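Long-range contacts in tannase (Lactobacillus plantarum, PDB 3WA7), which probably hydrolyses the galloyl ester bonds of tannins, as an esterase of the alpha/beta-hydrolase fold: residues R4-D8 with I32-Q36; L397-T401 with I429-L434. All blocks are in the same frame, centred on the assembly; numbering follows the deposited sequence.

Interaction 1 (R4-D8 with I32-Q36); sequences RLIFD and IQYVQ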
loop_
_atom_site.group_PDB
_atom_site.type_symbol
_atom_site.label_atom_id
_atom_site.label_comp_id
_atom_site.label_asym_id
_atom_site.label_seq_id
_atom_site.Cartn_x
_atom_site.Cartn_y
_atom_site.Cartn_z
ATOM N N ARG A 4 19.048 -20.566 14.887
ATOM C CA ARG A 4 18.505 -19.483 15.756
ATOM C C ARG A 4 17.131 -19.033 15.264
ATOM O O ARG A 4 16.375 -19.826 14.706
ATOM C CB ARG A 4 19.469 -18.294 15.772
ATOM C CG ARG A 4 19.670 -17.642 14.416
ATOM C CD ARG A 4 20.821 -16.653 14.440
ATOM N NE ARG A 4 22.101 -17.318 14.665
ATOM C CZ ARG A 4 23.280 -16.708 14.597
ATOM N NH1 ARG A 4 23.345 -15.415 14.311
ATOM N NH2 ARG A 4 24.397 -17.393 14.813
ATOM N N LEU A 5 16.817 -17.757 15.472
ATOM C CA LEU A 5 15.531 -17.200 15.064
ATOM C C LEU A 5 14.376 -17.938 15.729
ATOM O O LEU A 5 13.288 -18.057 15.167
ATOM C CB LEU A 5 15.377 -17.252 13.543
ATOM C CG LEU A 5 16.435 -16.478 12.752
ATOM C CD1 LEU A 5 16.091 -16.523 11.268
ATOM C CD2 LEU A 5 16.494 -15.032 13.240
ATOM N N ILE A 6 14.625 -18.441 16.932
ATOM C CA ILE A 6 13.604 -19.145 17.688
ATOM C C ILE A 6 12.955 -18.163 18.652
ATOM O O ILE A 6 13.625 -17.593 19.516
ATOM C CB ILE A 6 14.205 -20.310 18.505
ATOM C CG1 ILE A 6 14.771 -21.372 17.561
ATOM C CG2 ILE A 6 13.147 -20.905 19.424
ATOM C CD1 ILE A 6 13.739 -21.998 16.646
ATOM N N PHE A 7 11.653 -17.955 18.495
ATOM C CA PHE A 7 10.934 -17.042 19.367
ATOM C C PHE A 7 10.805 -17.657 20.754
ATOM O O PHE A 7 10.459 -18.833 20.892
ATOM C CB PHE A 7 9.537 -16.758 18.819
ATOM C CG PHE A 7 8.732 -15.830 19.682
ATOM C CD1 PHE A 7 8.993 -14.465 19.686
ATOM C CD2 PHE A 7 7.734 -16.325 20.516
ATOM C CE1 PHE A 7 8.271 -13.603 20.510
ATOM C CE2 PHE A 7 7.009 -15.473 21.343
ATOM C CZ PHE A 7 7.278 -14.109 21.341
ATOM N N ASP A 8 11.082 -16.852 21.774
ATOM C CA ASP A 8 10.998 -17.287 23.165
ATOM C C ASP A 8 9.844 -16.537 23.827
ATOM O O ASP A 8 9.896 -15.316 23.977
ATOM C CB ASP A 8 12.303 -16.960 23.894
ATOM C CG ASP A 8 12.364 -17.569 25.283
ATOM O OD1 ASP A 8 11.302 -17.726 25.920
ATOM O OD2 ASP A 8 13.481 -17.878 25.741
ATOM N N ILE A 32 13.148 -7.682 18.127
ATOM C CA ILE A 32 13.557 -9.033 17.801
ATOM C C ILE A 32 14.174 -9.054 16.403
ATOM O O ILE A 32 13.516 -8.718 15.422
ATOM C CB ILE A 32 12.344 -9.993 17.819
ATOM C CG1 ILE A 32 11.742 -10.044 19.226
ATOM C CG2 ILE A 32 12.769 -11.379 17.353
ATOM C CD1 ILE A 32 10.426 -10.790 19.300
ATOM N N GLN A 33 15.442 -9.434 16.324
ATOM C CA GLN A 33 16.129 -9.526 15.041
ATOM C C GLN A 33 15.453 -10.684 14.307
ATOM O O GLN A 33 15.427 -11.803 14.819
ATOM C CB GLN A 33 17.608 -9.828 15.291
ATOM C CG GLN A 33 18.466 -9.962 14.056
ATOM C CD GLN A 33 19.921 -10.203 14.410
ATOM O OE1 GLN A 33 20.531 -9.414 15.135
ATOM N NE2 GLN A 33 20.484 -11.293 13.903
ATOM N N TYR A 34 14.904 -10.434 13.120
ATOM C CA TYR A 34 14.216 -11.505 12.408
ATOM C C TYR A 34 14.994 -12.213 11.298
ATOM O O TYR A 34 14.455 -13.094 10.626
ATOM C CB TYR A 34 12.845 -11.019 11.904
ATOM C CG TYR A 34 12.866 -9.814 10.994
ATOM C CD1 TYR A 34 13.229 -9.933 9.655
ATOM C CD2 TYR A 34 12.498 -8.555 11.471
ATOM C CE1 TYR A 34 13.222 -8.824 8.805
ATOM C CE2 TYR A 34 12.487 -7.442 10.633
ATOM C CZ TYR A 34 12.849 -7.584 9.302
ATOM O OH TYR A 34 12.838 -6.488 8.466
ATOM N N VAL A 35 16.253 -11.823 11.110
ATOM C CA VAL A 35 17.131 -12.481 10.138
ATOM C C VAL A 35 18.467 -12.693 10.846
ATOM O O VAL A 35 18.808 -11.954 11.772
ATOM C CB VAL A 35 17.372 -11.642 8.846
ATOM C CG1 VAL A 35 16.071 -11.499 8.068
ATOM C CG2 VAL A 35 17.955 -10.286 9.191
ATOM N N GLN A 36 19.216 -13.708 10.422
ATOM C CA GLN A 36 20.504 -14.012 11.037
ATOM C C GLN A 36 21.599 -13.012 10.689
ATOM O O GLN A 36 22.488 -12.743 11.503
ATOM C CB GLN A 36 20.971 -15.410 10.628
ATOM C CG GLN A 36 20.074 -16.533 11.099
ATOM C CD GLN A 36 20.623 -17.896 10.731
ATOM O OE1 GLN A 36 21.732 -18.258 11.125
ATOM N NE2 GLN A 36 19.849 -18.658 9.969
#
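Leu5 and Phe7 make the apolar part of this contact, each meeting a different part of the 32-36 segment. The CD2 methyl of Leu5 rests on backbone, 3.7 Å from the carbonyl carbon C of Tyr34 and equally near Gln33 O, while its CD1 methyl turns to the Gln36 chain, 4.0 Å from CG of Gln36. Phe7 is engaged further along: with its CG anti to the backbone N (chi1 179°), the ring swings over to Ile32, whose CD1 methyl lies in the ring plane at the edge, 3.7 Å from Phe7 CE1.

The setting is the N-terminal end of an alpha/beta-hydrolase. Residues 4-8 form an irregular segment ahead of strand 13-19, the outermost strand on one side of the mixed sheet, and the 4-7 part runs roughly antiparallel (159°) to residues 32-36, in the region of strand 22-33. Tyr142 of helix 131-145 and Val47 of strand 44-50 touch both Phe7 and Ile32.

The polar side chains meet mainly through their carbons. Arg4 CD packs 3.4 Å from Gln36 CG, and the bend at chi3 of Arg4 leaves the guanidinium with Gln36 OE1 over one face, 3.7 Å from Arg4 NE. The guanidinium and amide planes are 43° apart.

Hydrogen bonding lies within or beyond the segments. Gln33 NE2 donates to Val35 O at 2.8 Å, in the carbonyl plane, tying the Gln33 side chain to the backbone two residues on. Asn146 grips the other segment, its OD1 accepting from Phe7 N and its ND2 donating to Leu5 O.

Interaction 2 (L397-T401 with I429-L434); sequences LSYLT and ILAIML
This is apolar packing of residues 397-401, a short helical segment, against helix 425-436, on one side of the central sheet. Two leucines and the selenomethionine at Met433 carry it. Leu397 splits its methyls: CD1 meets Ile429 CG2 at 3.9 Å, and CD2 meets Leu430 CD1 at 3.8 Å. Met433 starts with CG anti to its backbone N (chi1 -169°), reaching across to the 397-401 segment, then bends at chi3 (-46°) so that its CE methyl comes 4.0 Å from CD2 of Leu397. An alanine at Leu397 would lack both branches, and would probably leave a gap beside Ile429 and Leu430 and let the Met433 methyl turn more freely. Leu400 CD1 fits between Met433 CG, at 3.7 Å, and Leu434 CD2, at 3.8 Å. At the exposed end, Thr401 lays CG2 3.9 Å from SE of Met433, while its OG1 donates to Ser398 O (3.1 Å) from above the carbonyl plane. Beyond the pair, Leu430 and Leu434 also touch Ile413 of strand 410-414, and Leu434 reaches Ile441 of strand 440-444, so helix 425-436 packs against both the 397-401 segment and these two sheet strands.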
loop_
_atom_site.group_PDB
_atom_site.type_symbol
_atom_site.label_atom_id
_atom_site.label_comp_id
_atom_site.label_asym_id
_atom_site.label_seq_id
_atom_site.Cartn_x
_atom_site.Cartn_y
_atom_site.Cartn_z
ATOM N N LEU A 397 0.629 -6.846 -9.678
ATOM C CA LEU A 397 -0.088 -7.334 -10.852
ATOM C C LEU A 397 0.612 -8.464 -11.606
ATOM O O LEU A 397 -0.047 -9.331 -12.180
ATOM C CB LEU A 397 -0.352 -6.177 -11.821
ATOM C CG LEU A 397 -1.104 -4.952 -11.293
ATOM C CD1 LEU A 397 -1.362 -3.999 -12.453
ATOM C CD2 LEU A 397 -2.420 -5.366 -10.647
ATOM N N SER A 398 1.943 -8.445 -11.610
ATOM C CA SER A 398 2.729 -9.456 -12.311
ATOM C C SER A 398 2.368 -10.883 -11.914
ATOM O O SER A 398 2.389 -11.791 -12.741
ATOM C CB SER A 398 4.222 -9.233 -12.046
ATOM O OG SER A 398 4.643 -7.977 -12.543
ATOM N N TYR A 399 2.032 -11.075 -10.645
ATOM C CA TYR A 399 1.705 -12.401 -10.136
ATOM C C TYR A 399 0.293 -12.869 -10.461
ATOM O O TYR A 399 -0.040 -14.035 -10.258
ATOM C CB TYR A 399 1.948 -12.439 -8.628
ATOM C CG TYR A 399 3.360 -12.043 -8.276
ATOM C CD1 TYR A 399 3.703 -10.702 -8.087
ATOM C CD2 TYR A 399 4.373 -12.997 -8.219
ATOM C CE1 TYR A 399 5.021 -10.326 -7.857
ATOM C CE2 TYR A 399 5.692 -12.629 -7.989
ATOM C CZ TYR A 399 6.011 -11.297 -7.811
ATOM O OH TYR A 399 7.317 -10.932 -7.588
ATOM N N LEU A 400 -0.534 -11.964 -10.974
ATOM C CA LEU A 400 -1.905 -12.313 -11.326
ATOM C C LEU A 400 -1.993 -12.691 -12.804
ATOM O O LEU A 400 -2.940 -13.354 -13.227
ATOM C CB LEU A 400 -2.845 -11.138 -11.031
ATOM C CG LEU A 400 -2.779 -10.555 -9.615
ATOM C CD1 LEU A 400 -3.765 -9.397 -9.488
ATOM C CD2 LEU A 400 -3.094 -11.637 -8.590
ATOM N N THR A 401 -1.000 -12.276 -13.583
ATOM C CA THR A 401 -0.977 -12.574 -15.013
ATOM C C THR A 401 -0.123 -13.799 -15.336
ATOM O O THR A 401 -0.366 -14.488 -16.325
ATOM C CB THR A 401 -0.448 -11.375 -15.825
ATOM O OG1 THR A 401 0.869 -11.035 -15.379
ATOM C CG2 THR A 401 -1.359 -10.169 -15.644
ATOM N N ILE A 429 -7.696 -1.088 -11.374
ATOM C CA ILE A 429 -7.106 -2.154 -12.178
ATOM C C ILE A 429 -6.789 -3.354 -11.288
ATOM O O ILE A 429 -7.059 -4.497 -11.655
ATOM C CB ILE A 429 -5.810 -1.683 -12.877
ATOM C CG1 ILE A 429 -6.157 -0.738 -14.033
ATOM C CG2 ILE A 429 -5.024 -2.889 -13.392
ATOM C CD1 ILE A 429 -4.949 -0.052 -14.652
ATOM N N LEU A 430 -6.222 -3.090 -10.116
ATOM C CA LEU A 430 -5.887 -4.158 -9.181
ATOM C C LEU A 430 -7.150 -4.900 -8.742
ATOM O O LEU A 430 -7.201 -6.131 -8.755
ATOM C CB LEU A 430 -5.168 -3.581 -7.956
ATOM C CG LEU A 430 -4.891 -4.539 -6.791
ATOM C CD1 LEU A 430 -4.064 -5.727 -7.264
ATOM C CD2 LEU A 430 -4.166 -3.786 -5.689
ATOM N N ALA A 431 -8.172 -4.144 -8.360
ATOM C CA ALA A 431 -9.424 -4.741 -7.914
ATOM C C ALA A 431 -10.075 -5.621 -8.981
ATOM O O ALA A 431 -10.534 -6.728 -8.692
ATOM C CB ALA A 431 -10.393 -3.647 -7.474
ATOM N N ILE A 432 -10.122 -5.135 -10.215
ATOM C CA ILE A 432 -10.748 -5.909 -11.278
ATOM C C ILE A 432 -9.917 -7.122 -11.660
ATOM O O ILE A 432 -10.461 -8.200 -11.896
ATOM C CB ILE A 432 -11.009 -5.038 -12.523
ATOM C CG1 ILE A 432 -12.027 -3.950 -12.171
ATOM C CG2 ILE A 432 -11.527 -5.903 -13.676
ATOM C CD1 ILE A 432 -12.321 -2.984 -13.306
HETATM N N MSE A 433 -8.597 -6.960 -11.711
HETATM C CA MSE A 433 -7.746 -8.090 -12.062
HETATM C C MSE A 433 -7.889 -9.192 -11.018
HETATM O O MSE A 433 -7.895 -10.374 -11.355
HETATM C CB MSE A 433 -6.283 -7.664 -12.180
HETATM C CG MSE A 433 -5.409 -8.747 -12.789
HETATM SE SE MSE A 433 -3.637 -8.130 -13.223
HETATM C CE MSE A 433 -4.139 -6.496 -14.093
ATOM N N LEU A 434 -8.013 -8.806 -9.750
ATOM C CA LEU A 434 -8.176 -9.791 -8.682
ATOM C C LEU A 434 -9.478 -10.560 -8.883
ATOM O O LEU A 434 -9.506 -11.790 -8.797
ATOM C CB LEU A 434 -8.186 -9.101 -7.314
ATOM C CG LEU A 434 -6.814 -8.637 -6.812
ATOM C CD1 LEU A 434 -6.983 -7.683 -5.630
ATOM C CD2 LEU A 434 -5.986 -9.855 -6.412
#

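Interaction 1 closes before interaction 2 opens along the chain, and the two do not touch: their centres are 34 Å apart and their nearest atoms about 18 Å. What joins them is the mixed nine-stranded sheet. The 4-8/32-36 pair belongs to its N-terminal antiparallel end, around strands 13-19, 22-33 and 44-50. The 397-401/429-434 pair lies near the other end, where helix 425-436 connects the parallel strands 410-414 and 440-444, the latter outermost. The contacts therefore pack opposite ends of one alpha/beta-hydrolase core. Ser163, His451 and Asp419, which are arranged as a probable catalytic triad, take no part in either contact.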